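Local coordinates for putative nucleoside-diphosphate-sugar epimerase (Staphylococcus aureus subsp. aureus, PDB 3E48), which is of unknown function but, as a putative nucleoside-diphosphate-sugar epimerase with a Rossmann-type domain, probably binds NAD(P)(H), at residues 150-164 with 219-233. Numbering follows the deposited sequence.
Sequences YLPELMNMHKLIYPA and IKYEPVSLETFAEMY
Ile161 packs against Val224, Phe229, Met232 and Tyr233, and its atoms can be followed outward. Ile161 CB lies 3.8 Å from Val224 CG2; the CG2 branch meets Glu222 O and Val224 CG1. With chi1 at 64°, CG1 stands between the backbone N and the carbonyl carbon and passes Phe229 CD1, which brings CD1 to the edge of the Phe229 ring. Ile161 CD1, at the tip, comes 3.6 Å from Met232 CE, the two side chains meeting tip to tip, and also lies in the plane of the Tyr233 ring, at its edge. Tyr233 OH donates to Glu153 OE2 (2.5 Å), entering from above the carboxylate plane although carboxylate and ring planes differ by just 22°. Tyr150 OH approaches Tyr233 OH to 2.8 Å. Pro163 CD sits over one Phe229 face, 3.9 Å from the ring centroid and 18° off its normal, a CH-pi contact; Tyr233 CD2 lies over the rim of the opposite face. Leu160 gives the evidence for parallel pairing: Leu160 N donates to Lys220 O (2.8 Å) and its O accepts from Glu222 N. Lys159 NZ forms a salt bridge with Glu222 OE1 (3.2 Å), in which the hydrogen bond is weak. Tyr221 OH is hydrogen-bonded to Gly165 O, and helix 239-251 also packs on Phe229. The arrangement is a two-stranded parallel sheet, 159-160 with 220-221, separate from the main Rossmann-type sheet and joined to helices 147-157 and 226-231.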
ATOM      1  N   TYR B 150      11.257 -17.396  22.808  1.00 17.34           N
ATOM      2  CA  TYR B 150      10.257 -18.367  22.385  1.00 15.10           C
ATOM      3  C   TYR B 150      10.751 -19.807  22.505  1.00 13.86           C
ATOM      4  O   TYR B 150       9.954 -20.735  22.640  1.00 14.25           O
ATOM      5  CB  TYR B 150       9.844 -18.047  20.945  1.00 13.50           C
ATOM      6  CG  TYR B 150       8.699 -18.864  20.388  1.00 12.97           C
ATOM      7  CD1 TYR B 150       7.575 -19.163  21.161  1.00 17.85           C
ATOM      8  CD2 TYR B 150       8.716 -19.284  19.061  1.00  9.86           C
ATOM      9  CE1 TYR B 150       6.494 -19.860  20.616  1.00 11.94           C
ATOM     10  CE2 TYR B 150       7.646 -19.974  18.508  1.00 12.18           C
ATOM     11  CZ  TYR B 150       6.540 -20.261  19.284  1.00 17.90           C
ATOM     12  OH  TYR B 150       5.486 -20.941  18.722  1.00 18.52           O
ATOM     13  N   LEU B 151      12.068 -19.989  22.471  1.00 18.19           N
ATOM     14  CA  LEU B 151      12.661 -21.319  22.572  1.00 19.39           C
ATOM     15  C   LEU B 151      12.052 -22.190  23.671  1.00 19.87           C
ATOM     16  O   LEU B 151      11.733 -23.355  23.433  1.00 20.12           O
ATOM     17  CB  LEU B 151      14.176 -21.215  22.786  1.00 21.19           C
ATOM     18  CG  LEU B 151      15.037 -21.208  21.525  1.00 27.86           C
ATOM     19  CD1 LEU B 151      16.499 -21.023  21.906  1.00 27.86           C
ATOM     20  CD2 LEU B 151      14.848 -22.520  20.773  1.00 28.72           C
ATOM     21  N   PRO B 152      11.890 -21.642  24.889  1.00 22.34           N
ATOM     22  CA  PRO B 152      11.313 -22.422  25.987  1.00 25.16           C
ATOM     23  C   PRO B 152      10.022 -23.143  25.601  1.00 26.57           C
ATOM     24  O   PRO B 152       9.851 -24.327  25.896  1.00 25.31           O
ATOM     25  CB  PRO B 152      11.093 -21.371  27.073  1.00 25.64           C
ATOM     26  CG  PRO B 152      12.248 -20.442  26.855  1.00 32.19           C
ATOM     27  CD  PRO B 152      12.260 -20.291  25.348  1.00 17.59           C
ATOM     28  N   GLU B 153       9.118 -22.434  24.930  1.00 21.06           N
ATOM     29  CA  GLU B 153       7.851 -23.032  24.523  1.00 21.81           C
ATOM     30  C   GLU B 153       8.076 -24.066  23.423  1.00 21.62           C
ATOM     31  O   GLU B 153       7.482 -25.146  23.443  1.00 18.22           O
ATOM     32  CB  GLU B 153       6.882 -21.951  24.031  1.00 21.46           C
ATOM     33  CG  GLU B 153       5.424 -22.384  24.045  1.00 32.42           C
ATOM     34  CD  GLU B 153       4.481 -21.293  23.571  1.00 38.85           C
ATOM     35  OE1 GLU B 153       4.633 -20.134  24.022  1.00 39.71           O
ATOM     36  OE2 GLU B 153       3.579 -21.598  22.758  1.00 29.60           O
ATOM     37  N   LEU B 154       8.938 -23.735  22.465  1.00 18.29           N
ATOM     38  CA  LEU B 154       9.237 -24.647  21.367  1.00 21.38           C
ATOM     39  C   LEU B 154       9.829 -25.949  21.890  1.00 24.54           C
ATOM     40  O   LEU B 154       9.523 -27.032  21.390  1.00 23.77           O
ATOM     41  CB  LEU B 154      10.212 -23.999  20.384  1.00 24.49           C
ATOM     42  CG  LEU B 154       9.670 -22.825  19.565  1.00 22.90           C
ATOM     43  CD1 LEU B 154      10.780 -22.276  18.689  1.00 23.01           C
ATOM     44  CD2 LEU B 154       8.486 -23.284  18.713  1.00 17.76           C
HETATM   45  N   MSE B 155      10.682 -25.839  22.900  1.00 25.00           N
HETATM   46  CA  MSE B 155      11.311 -27.012  23.486  1.00 30.06           C
HETATM   47  C   MSE B 155      10.267 -27.883  24.172  1.00 26.50           C
HETATM   48  O   MSE B 155      10.342 -29.111  24.126  1.00 31.06           O
HETATM   49  CB  MSE B 155      12.380 -26.578  24.485  1.00 32.78           C
HETATM   50  CG  MSE B 155      13.458 -25.714  23.855  1.00 31.94           C
HETATM   51 SE   MSE B 155      14.871 -25.301  25.071  1.00 40.28          SE
HETATM   52  CE  MSE B 155      14.406 -23.488  25.513  1.00 36.75           C
ATOM     53  N   ASN B 156       9.295 -27.236  24.805  1.00 27.95           N
ATOM     54  CA  ASN B 156       8.224 -27.944  25.493  1.00 26.64           C
ATOM     55  C   ASN B 156       7.395 -28.776  24.518  1.00 30.59           C
ATOM     56  O   ASN B 156       7.139 -29.955  24.760  1.00 24.73           O
ATOM     57  CB  ASN B 156       7.322 -26.948  26.221  1.00 31.23           C
ATOM     58  CG  ASN B 156       6.072 -27.596  26.776  1.00 33.64           C
ATOM     59  OD1 ASN B 156       6.141 -28.625  27.451  1.00 32.93           O
ATOM     60  ND2 ASN B 156       4.921 -26.995  26.502  1.00 38.24           N
HETATM   61  N   MSE B 157       6.975 -28.161  23.416  1.00 27.18           N
HETATM   62  CA  MSE B 157       6.175 -28.860  22.412  1.00 21.67           C
HETATM   63  C   MSE B 157       7.036 -29.775  21.554  1.00 22.18           C
HETATM   64  O   MSE B 157       6.536 -30.725  20.951  1.00 20.79           O
HETATM   65  CB  MSE B 157       5.482 -27.860  21.485  1.00 21.05           C
HETATM   66  CG  MSE B 157       4.613 -26.833  22.177  1.00 21.02           C
HETATM   67 SE   MSE B 157       3.738 -25.696  20.879  1.00 33.50          SE
HETATM   68  CE  MSE B 157       5.183 -24.445  20.569  1.00 26.38           C
ATOM     69  N   HIS B 158       8.333 -29.478  21.506  1.00 18.68           N
ATOM     70  CA  HIS B 158       9.282 -30.230  20.695  1.00 18.04           C
ATOM     71  C   HIS B 158       8.877 -30.077  19.234  1.00 18.89           C
ATOM     72  O   HIS B 158       9.174 -30.932  18.398  1.00 16.96           O
ATOM     73  CB  HIS B 158       9.296 -31.715  21.078  1.00 26.91           C
ATOM     74  CG  HIS B 158       9.760 -31.974  22.477  1.00 33.04           C
ATOM     75  ND1 HIS B 158       8.966 -31.739  23.579  1.00 39.13           N
ATOM     76  CD2 HIS B 158      10.943 -32.428  22.955  1.00 33.13           C
ATOM     77  CE1 HIS B 158       9.640 -32.038  24.677  1.00 36.24           C
ATOM     78  NE2 HIS B 158      10.842 -32.459  24.325  1.00 36.55           N
ATOM     79  N   LYS B 159       8.194 -28.978  18.931  1.00 19.64           N
ATOM     80  CA  LYS B 159       7.742 -28.729  17.571  1.00 17.70           C
ATOM     81  C   LYS B 159       7.670 -27.244  17.225  1.00 19.27           C
ATOM     82  O   LYS B 159       7.369 -26.404  18.076  1.00 17.03           O
ATOM     83  CB  LYS B 159       6.356 -29.351  17.363  1.00 25.66           C
ATOM     84  CG  LYS B 159       6.264 -30.825  17.725  1.00 28.66           C
ATOM     85  CD  LYS B 159       4.819 -31.302  17.755  1.00 36.70           C
ATOM     86  CE  LYS B 159       4.724 -32.747  18.226  1.00 35.19           C
ATOM     87  NZ  LYS B 159       3.310 -33.207  18.320  1.00 41.50           N
ATOM     88  N   LEU B 160       7.965 -26.938  15.967  1.00 17.30           N
ATOM     89  CA  LEU B 160       7.887 -25.574  15.450  1.00 14.26           C
ATOM     90  C   LEU B 160       6.528 -25.594  14.754  1.00 14.10           C
ATOM     91  O   LEU B 160       6.320 -26.387  13.834  1.00 19.60           O
ATOM     92  CB  LEU B 160       9.000 -25.325  14.431  1.00 14.93           C
ATOM     93  CG  LEU B 160       9.068 -23.912  13.841  1.00 10.11           C
ATOM     94  CD1 LEU B 160       9.422 -22.914  14.937  1.00 10.86           C
ATOM     95  CD2 LEU B 160      10.112 -23.880  12.731  1.00 15.99           C
ATOM     96  N   ILE B 161       5.608 -24.738  15.185  1.00 15.97           N
ATOM     97  CA  ILE B 161       4.258 -24.738  14.625  1.00 16.98           C
ATOM     98  C   ILE B 161       3.848 -23.612  13.676  1.00 15.93           C
ATOM     99  O   ILE B 161       2.677 -23.533  13.285  1.00 13.68           O
ATOM    100  CB  ILE B 161       3.210 -24.799  15.757  1.00 15.51           C
ATOM    101  CG1 ILE B 161       3.299 -23.542  16.625  1.00 18.71           C
ATOM    102  CG2 ILE B 161       3.448 -26.039  16.611  1.00 17.48           C
ATOM    103  CD1 ILE B 161       2.251 -23.469  17.716  1.00 19.54           C
ATOM    104  N   TYR B 162       4.782 -22.743  13.307  1.00 12.55           N
ATOM    105  CA  TYR B 162       4.458 -21.648  12.394  1.00 14.09           C
ATOM    106  C   TYR B 162       3.754 -22.175  11.143  1.00 11.68           C
ATOM    107  O   TYR B 162       4.275 -23.039  10.445  1.00 15.68           O
ATOM    108  CB  TYR B 162       5.725 -20.897  11.971  1.00  9.77           C
ATOM    109  CG  TYR B 162       6.454 -20.167  13.079  1.00 11.73           C
ATOM    110  CD1 TYR B 162       5.765 -19.379  14.003  1.00 15.11           C
ATOM    111  CD2 TYR B 162       7.846 -20.197  13.152  1.00 12.61           C
ATOM    112  CE1 TYR B 162       6.452 -18.633  14.968  1.00 15.00           C
ATOM    113  CE2 TYR B 162       8.536 -19.458  14.106  1.00 18.33           C
ATOM    114  CZ  TYR B 162       7.839 -18.678  15.006  1.00 12.05           C
ATOM    115  OH  TYR B 162       8.539 -17.927  15.925  1.00 14.27           O
ATOM    116  N   PRO B 163       2.550 -21.659  10.849  1.00 15.06           N
ATOM    117  CA  PRO B 163       1.791 -22.093   9.669  1.00 13.38           C
ATOM    118  C   PRO B 163       2.340 -21.424   8.418  1.00 12.29           C
ATOM    119  O   PRO B 163       1.661 -20.617   7.780  1.00 13.81           O
ATOM    120  CB  PRO B 163       0.375 -21.638   9.993  1.00 16.22           C
ATOM    121  CG  PRO B 163       0.619 -20.355  10.736  1.00 14.52           C
ATOM    122  CD  PRO B 163       1.760 -20.726  11.668  1.00 12.35           C
ATOM    123  N   ALA B 164       3.577 -21.765   8.073  1.00 12.48           N
ATOM    124  CA  ALA B 164       4.240 -21.177   6.917  1.00 10.47           C
ATOM    125  C   ALA B 164       4.427 -22.157   5.768  1.00 10.57           C
ATOM    126  O   ALA B 164       5.158 -21.872   4.821  1.00 10.33           O
ATOM    127  CB  ALA B 164       5.595 -20.610   7.337  1.00 14.55           C
ATOM    128  N   ILE B 219      13.374 -30.624  18.083  1.00 24.64           N
ATOM    129  CA  ILE B 219      12.273 -29.751  17.689  1.00 23.74           C
ATOM    130  C   ILE B 219      11.996 -29.980  16.206  1.00 22.14           C
ATOM    131  O   ILE B 219      12.806 -29.621  15.354  1.00 22.99           O
ATOM    132  CB  ILE B 219      12.624 -28.259  17.910  1.00 19.09           C
ATOM    133  CG1 ILE B 219      12.948 -28.011  19.388  1.00 22.28           C
ATOM    134  CG2 ILE B 219      11.458 -27.380  17.480  1.00 18.82           C
ATOM    135  CD1 ILE B 219      13.370 -26.585  19.698  1.00 18.15           C
ATOM    136  N   LYS B 220      10.854 -30.582  15.901  1.00 20.62           N
ATOM    137  CA  LYS B 220      10.500 -30.860  14.518  1.00 24.47           C
ATOM    138  C   LYS B 220       9.445 -29.882  14.020  1.00 18.47           C
ATOM    139  O   LYS B 220       8.660 -29.349  14.801  1.00 17.16           O
ATOM    140  CB  LYS B 220       9.990 -32.297  14.383  1.00 23.67           C
ATOM    141  CG  LYS B 220      11.003 -33.356  14.809  1.00 33.53           C
ATOM    142  CD  LYS B 220      10.460 -34.763  14.604  1.00 38.28           C
ATOM    143  CE  LYS B 220      11.428 -35.822  15.123  1.00 45.28           C
ATOM    144  NZ  LYS B 220      12.766 -35.753  14.466  1.00 46.81           N
ATOM    145  N   TYR B 221       9.438 -29.641  12.715  1.00 18.46           N
ATOM    146  CA  TYR B 221       8.469 -28.726  12.128  1.00 16.02           C
ATOM    147  C   TYR B 221       7.126 -29.409  11.905  1.00 20.88           C
ATOM    148  O   TYR B 221       6.973 -30.214  10.987  1.00 23.64           O
ATOM    149  CB  TYR B 221       8.996 -28.179  10.798  1.00 20.07           C
ATOM    150  CG  TYR B 221       8.021 -27.275  10.073  1.00 16.51           C
ATOM    151  CD1 TYR B 221       7.397 -26.217  10.734  1.00 11.05           C
ATOM    152  CD2 TYR B 221       7.749 -27.454   8.716  1.00 14.67           C
ATOM    153  CE1 TYR B 221       6.531 -25.356  10.063  1.00 16.19           C
ATOM    154  CE2 TYR B 221       6.885 -26.598   8.034  1.00 15.77           C
ATOM    155  CZ  TYR B 221       6.283 -25.550   8.711  1.00 19.37           C
ATOM    156  OH  TYR B 221       5.454 -24.682   8.036  1.00 15.53           O
ATOM    157  N   GLU B 222       6.164 -29.087  12.760  1.00 19.37           N
ATOM    158  CA  GLU B 222       4.815 -29.636  12.669  1.00 20.88           C
ATOM    159  C   GLU B 222       3.852 -28.462  12.770  1.00 21.97           C
ATOM    160  O   GLU B 222       3.269 -28.202  13.824  1.00 19.30           O
ATOM    161  CB  GLU B 222       4.559 -30.626  13.806  1.00 22.68           C
ATOM    162  CG  GLU B 222       5.355 -31.912  13.689  1.00 35.81           C
ATOM    163  CD  GLU B 222       5.127 -32.846  14.860  1.00 40.48           C
ATOM    164  OE1 GLU B 222       3.949 -33.150  15.157  1.00 45.70           O
ATOM    165  OE2 GLU B 222       6.124 -33.279  15.478  1.00 46.92           O
ATOM    166  N   PRO B 223       3.671 -27.736  11.659  1.00 18.30           N
ATOM    167  CA  PRO B 223       2.788 -26.575  11.594  1.00 16.15           C
ATOM    168  C   PRO B 223       1.324 -26.851  11.901  1.00 20.68           C
ATOM    169  O   PRO B 223       0.747 -27.826  11.420  1.00 20.73           O
ATOM    170  CB  PRO B 223       2.995 -26.067  10.170  1.00 18.68           C
ATOM    171  CG  PRO B 223       3.246 -27.326   9.411  1.00 19.94           C
ATOM    172  CD  PRO B 223       4.201 -28.063  10.322  1.00 18.83           C
ATOM    173  N   VAL B 224       0.737 -25.987  12.721  1.00 14.49           N
ATOM    174  CA  VAL B 224      -0.665 -26.106  13.076  1.00 24.22           C
ATOM    175  C   VAL B 224      -1.461 -25.253  12.100  1.00 20.50           C
ATOM    176  O   VAL B 224      -0.884 -24.510  11.297  1.00 24.03           O
ATOM    177  CB  VAL B 224      -0.938 -25.618  14.518  1.00 21.95           C
ATOM    178  CG1 VAL B 224      -0.266 -26.550  15.514  1.00 15.96           C
ATOM    179  CG2 VAL B 224      -0.430 -24.195  14.700  1.00 18.06           C
ATOM    180  N   SER B 225      -2.781 -25.367  12.165  1.00 23.79           N
ATOM    181  CA  SER B 225      -3.660 -24.606  11.288  1.00 23.54           C
ATOM    182  C   SER B 225      -3.559 -23.117  11.601  1.00 25.39           C
ATOM    183  O   SER B 225      -3.091 -22.729  12.672  1.00 23.32           O
ATOM    184  CB  SER B 225      -5.107 -25.065  11.475  1.00 24.82           C
ATOM    185  OG  SER B 225      -5.552 -24.793  12.794  1.00 21.73           O
ATOM    186  N   LEU B 226      -4.002 -22.287  10.662  1.00 18.14           N
ATOM    187  CA  LEU B 226      -3.970 -20.843  10.850  1.00 16.29           C
ATOM    188  C   LEU B 226      -4.904 -20.431  11.984  1.00 21.40           C
ATOM    189  O   LEU B 226      -4.615 -19.493  12.729  1.00 16.30           O
ATOM    190  CB  LEU B 226      -4.381 -20.131   9.556  1.00 25.08           C
ATOM    191  CG  LEU B 226      -3.448 -20.282   8.353  1.00 22.37           C
ATOM    192  CD1 LEU B 226      -4.127 -19.736   7.106  1.00 22.66           C
ATOM    193  CD2 LEU B 226      -2.141 -19.543   8.620  1.00 25.17           C
ATOM    194  N   GLU B 227      -6.025 -21.138  12.113  1.00 26.55           N
ATOM    195  CA  GLU B 227      -7.001 -20.846  13.159  1.00 23.16           C
ATOM    196  C   GLU B 227      -6.424 -21.168  14.537  1.00 15.70           C
ATOM    197  O   GLU B 227      -6.533 -20.369  15.467  1.00 16.72           O
ATOM    198  CB  GLU B 227      -8.280 -21.665  12.942  1.00 29.97           C
ATOM    199  CG  GLU B 227      -8.956 -21.468  11.589  1.00 28.90           C
ATOM    200  CD  GLU B 227      -8.143 -22.024  10.434  1.00 32.53           C
ATOM    201  OE1 GLU B 227      -7.765 -23.214  10.482  1.00 31.14           O
ATOM    202  OE2 GLU B 227      -7.886 -21.274   9.467  1.00 41.26           O
ATOM    203  N   THR B 228      -5.806 -22.337  14.657  1.00 20.18           N
ATOM    204  CA  THR B 228      -5.218 -22.769  15.922  1.00 18.98           C
ATOM    205  C   THR B 228      -4.096 -21.831  16.363  1.00 19.53           C
ATOM    206  O   THR B 228      -4.016 -21.452  17.533  1.00 20.29           O
ATOM    207  CB  THR B 228      -4.664 -24.208  15.813  1.00 24.87           C
ATOM    208  OG1 THR B 228      -5.725 -25.099  15.445  1.00 30.63           O
ATOM    209  CG2 THR B 228      -4.079 -24.663  17.143  1.00 22.05           C
ATOM    210  N   PHE B 229      -3.232 -21.455  15.426  1.00 16.37           N
ATOM    211  CA  PHE B 229      -2.124 -20.558  15.736  1.00 16.61           C
ATOM    212  C   PHE B 229      -2.634 -19.216  16.265  1.00 16.37           C
ATOM    213  O   PHE B 229      -2.147 -18.707  17.273  1.00 16.34           O
ATOM    214  CB  PHE B 229      -1.271 -20.318  14.487  1.00 18.68           C
ATOM    215  CG  PHE B 229       0.002 -19.570  14.763  1.00 18.78           C
ATOM    216  CD1 PHE B 229       1.085 -20.212  15.355  1.00 18.68           C
ATOM    217  CD2 PHE B 229       0.112 -18.221  14.451  1.00 19.95           C
ATOM    218  CE1 PHE B 229       2.262 -19.521  15.634  1.00 12.55           C
ATOM    219  CE2 PHE B 229       1.282 -17.520  14.726  1.00 17.41           C
ATOM    220  CZ  PHE B 229       2.359 -18.172  15.318  1.00 11.21           C
ATOM    221  N   ALA B 230      -3.621 -18.649  15.582  1.00 19.26           N
ATOM    222  CA  ALA B 230      -4.188 -17.368  15.984  1.00 22.92           C
ATOM    223  C   ALA B 230      -4.820 -17.456  17.366  1.00 22.94           C
ATOM    224  O   ALA B 230      -4.724 -16.527  18.167  1.00 19.98           O
ATOM    225  CB  ALA B 230      -5.231 -16.917  14.965  1.00 17.51           C
ATOM    226  N   GLU B 231      -5.470 -18.584  17.631  1.00 23.47           N
ATOM    227  CA  GLU B 231      -6.140 -18.821  18.900  1.00 21.93           C
ATOM    228  C   GLU B 231      -5.188 -18.916  20.085  1.00 26.89           C
ATOM    229  O   GLU B 231      -5.427 -18.306  21.128  1.00 33.44           O
ATOM    230  CB  GLU B 231      -6.975 -20.098  18.805  1.00 27.41           C
ATOM    231  CG  GLU B 231      -8.237 -19.940  17.968  1.00 33.09           C
ATOM    232  CD  GLU B 231      -8.904 -21.265  17.648  1.00 35.02           C
ATOM    233  OE1 GLU B 231      -8.845 -22.190  18.490  1.00 42.79           O
ATOM    234  OE2 GLU B 231      -9.504 -21.374  16.556  1.00 41.47           O
HETATM  235  N   MSE B 232      -4.110 -19.676  19.931  1.00 26.20           N
HETATM  236  CA  MSE B 232      -3.161 -19.834  21.024  1.00 27.49           C
HETATM  237  C   MSE B 232      -2.183 -18.672  21.177  1.00 30.09           C
HETATM  238  O   MSE B 232      -1.308 -18.703  22.040  1.00 33.03           O
HETATM  239  CB  MSE B 232      -2.406 -21.164  20.880  1.00 32.51           C
HETATM  240  CG  MSE B 232      -1.660 -21.349  19.577  1.00 28.00           C
HETATM  241 SE   MSE B 232      -1.068 -23.184  19.335  1.00 36.88          SE
HETATM  242  CE  MSE B 232       0.302 -23.228  20.712  1.00 32.32           C
ATOM    243  N   TYR B 233      -2.342 -17.639  20.353  1.00 24.51           N
ATOM    244  CA  TYR B 233      -1.471 -16.470  20.424  1.00 24.00           C
ATOM    245  C   TYR B 233      -2.253 -15.175  20.202  1.00 25.31           C
ATOM    246  O   TYR B 233      -1.686 -14.161  19.794  1.00 25.96           O
ATOM    247  CB  TYR B 233      -0.340 -16.582  19.389  1.00 24.00           C
ATOM    248  CG  TYR B 233       0.611 -17.735  19.641  1.00 20.06           C
ATOM    249  CD1 TYR B 233       1.416 -17.764  20.782  1.00 25.26           C
ATOM    250  CD2 TYR B 233       0.698 -18.799  18.747  1.00 17.42           C
ATOM    251  CE1 TYR B 233       2.283 -18.828  21.024  1.00 23.82           C
ATOM    252  CE2 TYR B 233       1.558 -19.870  18.977  1.00 19.56           C
ATOM    253  CZ  TYR B 233       2.348 -19.880  20.116  1.00 21.87           C
ATOM    254  OH  TYR B 233       3.198 -20.940  20.342  1.00 18.27           O
TER
HETATM  255  O   HOH W   1       8.067 -33.378  17.826  1.00 36.71           O